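PDB 6KRY: enterotoxin SEN variant, which probably acts as a superantigenic enterotoxin secreted by Staphylococcus aureus. Local coordinates for residues 42-48 / 69-73. Residues are numbered along the deposited sequence; the frame is centred on the assembly and turned at random.
Sequences QLLNNTI and SSDLA
Gln42 meets Ala73 where a type I beta turn, Leu44 to Thr47, packs on the first turn of helix 70-76 in the OB-fold domain of this enterotoxin. The turn leads into strand 47-55, which pairs antiparallel with strand 60-66; the chain then runs on into the helix. No hydrogen bond joins the two segments. Gln42 is extended, with CG anti to the backbone N (chi1 174°), and its amide reaches forward to the far end of the turn. Its NE2 gives a hydrogen bond to Thr47 O (2.9 Å), which holds the amide beside the methyl of Ala73. Asn45 lies against the start of the helix. Its CB comes within 3.2 Å of Ser70 OG, and its carbonyl takes a CA-H...O contact from Ser70 (CA to Asn45 O 3.4 Å). Ala73 CB also meets that oxygen, at 3.3 Å. Asn46 sets CB over the peptide carbonyl of Ser69, 3.6 Å from its O. Ser69 is the N-cap of the helix, its OG accepting from Leu72 N. The backbone of Asn46 also bonds to Phe67, so the turn is tied to the chain just before the helix. Thr47 CB is directed away from the helix, and the residue closes the turn through Leu44 O. Its backbone N and OG1 both donate to that oxygen, the hydroxyl at 2.7 Å and in the carbonyl plane. Ile48 turns toward the helix and is buried, with Val65 and Lys77 also beside it. At the strand end of the contact the CG2 branch of Ile48 reaches Ala73 CB at 4.2 Å.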
ATOM      1  N   GLN A  42     -16.377  15.920   1.428  1.00 12.52           N
ATOM      2  CA  GLN A  42     -15.056  16.260   1.826  1.00 12.66           C
ATOM      3  C   GLN A  42     -15.142  16.781   3.266  1.00 12.86           C
ATOM      4  O   GLN A  42     -16.086  17.483   3.584  1.00 13.03           O
ATOM      5  CB  GLN A  42     -14.553  17.328   0.871  1.00 14.30           C
ATOM      6  CG  GLN A  42     -13.241  17.898   1.243  1.00 16.57           C
ATOM      7  CD  GLN A  42     -12.683  18.739   0.118  1.00 20.35           C
ATOM      8  OE1 GLN A  42     -13.340  19.679  -0.358  1.00 22.69           O
ATOM      9  NE2 GLN A  42     -11.530  18.325  -0.395  1.00 14.78           N
ATOM     10  N   LEU A  43     -14.186  16.418   4.119  1.00 12.01           N
ATOM     11  CA  LEU A  43     -14.056  17.064   5.446  1.00 11.70           C
ATOM     12  C   LEU A  43     -12.854  18.010   5.361  1.00 11.98           C
ATOM     13  O   LEU A  43     -13.012  19.102   4.819  1.00 11.56           O
ATOM     14  CB  LEU A  43     -13.947  15.999   6.532  1.00 12.41           C
ATOM     15  CG  LEU A  43     -15.291  15.390   6.910  1.00 12.95           C
ATOM     16  CD1 LEU A  43     -15.078  14.230   7.872  1.00 13.56           C
ATOM     17  CD2 LEU A  43     -16.243  16.438   7.472  1.00 12.60           C
ATOM     18  N   LEU A  44     -11.658  17.578   5.758  1.00 12.30           N
ATOM     19  CA  LEU A  44     -10.518  18.489   5.600  1.00 12.45           C
ATOM     20  C   LEU A  44     -10.232  18.618   4.101  1.00 12.45           C
ATOM     21  O   LEU A  44     -10.585  17.743   3.283  1.00 12.90           O
ATOM     22  CB  LEU A  44      -9.269  17.989   6.328  1.00 13.52           C
ATOM     23  CG  LEU A  44      -9.327  17.923   7.849  1.00 14.50           C
ATOM     24  CD1 LEU A  44      -7.962  17.579   8.436  1.00 16.42           C
ATOM     25  CD2 LEU A  44      -9.826  19.230   8.428  1.00 14.65           C
ATOM     26  N   ASN A  45      -9.522  19.680   3.749  1.00 12.66           N
ATOM     27  CA  ASN A  45      -9.230  20.013   2.365  1.00 13.10           C
ATOM     28  C   ASN A  45      -8.277  19.006   1.705  1.00 13.43           C
ATOM     29  O   ASN A  45      -8.106  19.006   0.471  1.00 13.14           O
ATOM     30  CB  ASN A  45      -8.713  21.449   2.283  1.00 14.19           C
ATOM     31  CG  ASN A  45      -9.857  22.437   2.368  1.00 15.99           C
ATOM     32  OD1 ASN A  45     -10.959  22.146   1.888  1.00 20.28           O
ATOM     33  ND2 ASN A  45      -9.631  23.567   3.007  1.00 17.13           N
ATOM     34  N   ASN A  46      -7.652  18.151   2.492  1.00 13.47           N
ATOM     35  CA  ASN A  46      -6.784  17.106   1.922  1.00 13.81           C
ATOM     36  C   ASN A  46      -7.479  15.728   1.913  1.00 14.06           C
ATOM     37  O   ASN A  46      -6.790  14.736   1.752  1.00 13.21           O
ATOM     38  CB  ASN A  46      -5.459  17.024   2.690  1.00 15.06           C
ATOM     39  CG  ASN A  46      -5.620  16.788   4.183  1.00 16.76           C
ATOM     40  OD1 ASN A  46      -6.722  16.689   4.713  1.00 18.24           O
ATOM     41  ND2 ASN A  46      -4.514  16.645   4.889  1.00 21.12           N
ATOM     42  N   THR A  47      -8.822  15.678   2.008  1.00 12.33           N
ATOM     43  CA  THR A  47      -9.602  14.453   1.973  1.00 12.26           C
ATOM     44  C   THR A  47     -10.649  14.527   0.868  1.00 11.27           C
ATOM     45  O   THR A  47     -11.008  15.601   0.410  1.00 11.17           O
ATOM     46  CB  THR A  47     -10.355  14.193   3.281  1.00 12.78           C
ATOM     47  OG1 THR A  47     -11.371  15.203   3.460  1.00 11.89           O
ATOM     48  CG2 THR A  47      -9.392  14.125   4.455  1.00 13.55           C
ATOM     49  N   ILE A  48     -11.101  13.352   0.426  1.00 11.19           N
ATOM     50  CA  ILE A  48     -12.289  13.191  -0.349  1.00 10.89           C
ATOM     51  C   ILE A  48     -13.074  12.007   0.227  1.00 11.00           C
ATOM     52  O   ILE A  48     -12.507  11.086   0.814  1.00 11.90           O
ATOM     53  CB  ILE A  48     -11.960  12.988  -1.852  1.00 12.20           C
ATOM     54  CG1 ILE A  48     -11.236  11.664  -2.122  1.00 12.56           C
ATOM     55  CG2 ILE A  48     -11.191  14.164  -2.427  1.00 13.04           C
ATOM     56  CD1 ILE A  48     -10.832  11.456  -3.575  1.00 12.86           C
ATOM     57  N   SER A  69      -1.853  16.640   0.946  1.00 14.38           N
ATOM     58  CA  SER A  69      -2.000  18.029   0.466  1.00 14.64           C
ATOM     59  C   SER A  69      -3.406  18.251  -0.076  1.00 14.61           C
ATOM     60  O   SER A  69      -4.009  17.324  -0.622  1.00 13.35           O
ATOM     61  CB  SER A  69      -0.966  18.366  -0.605  1.00 15.50           C
ATOM     62  OG  SER A  69      -1.272  17.723  -1.851  1.00 15.43           O
ATOM     63  N   SER A  70      -3.848  19.514  -0.022  1.00 13.96           N
ATOM     64  CA  SER A  70      -5.036  19.995  -0.660  1.00 14.94           C
ATOM     65  C   SER A  70      -4.913  19.856  -2.174  1.00 14.63           C
ATOM     66  O   SER A  70      -5.867  19.563  -2.890  1.00 14.10           O
ATOM     67  CB  SER A  70      -5.289  21.451  -0.263  1.00 17.36           C
ATOM     68  OG  SER A  70      -5.711  21.499   1.085  1.00 24.95           O
ATOM     69  N   ASP A  71      -3.709  20.106  -2.685  1.00 18.42           N
ATOM     70  CA  ASP A  71      -3.421  19.929  -4.109  1.00 19.96           C
ATOM     71  C   ASP A  71      -3.814  18.530  -4.611  1.00 18.97           C
ATOM     72  O   ASP A  71      -4.458  18.398  -5.675  1.00 15.54           O
ATOM     73  CB  ASP A  71      -1.944  20.202  -4.384  1.00 26.64           C
ATOM     74  CG  ASP A  71      -1.758  21.522  -5.107  1.00 37.95           C
ATOM     75  OD1 ASP A  71      -2.170  21.585  -6.314  1.00 44.93           O
ATOM     76  OD2 ASP A  71      -1.221  22.475  -4.473  1.00 42.03           O
ATOM     77  N   LEU A  72      -3.444  17.479  -3.861  1.00 16.82           N
ATOM     78  CA  LEU A  72      -3.755  16.108  -4.297  1.00 16.34           C
ATOM     79  C   LEU A  72      -5.260  15.888  -4.260  1.00 16.76           C
ATOM     80  O   LEU A  72      -5.865  15.348  -5.205  1.00 17.91           O
ATOM     81  CB  LEU A  72      -3.037  15.076  -3.419  1.00 16.83           C
ATOM     82  CG  LEU A  72      -1.599  14.742  -3.777  1.00 17.14           C
ATOM     83  CD1 LEU A  72      -0.966  13.870  -2.702  1.00 17.06           C
ATOM     84  CD2 LEU A  72      -1.495  14.056  -5.135  1.00 16.89           C
ATOM     85  N   ALA A  73      -5.922  16.311  -3.179  1.00 15.76           N
ATOM     86  CA  ALA A  73      -7.355  16.132  -3.119  1.00 16.94           C
ATOM     87  C   ALA A  73      -8.056  16.810  -4.324  1.00 16.34           C
ATOM     88  O   ALA A  73      -8.949  16.251  -4.952  1.00 15.14           O
ATOM     89  CB  ALA A  73      -7.853  16.633  -1.768  1.00 17.63           C
TER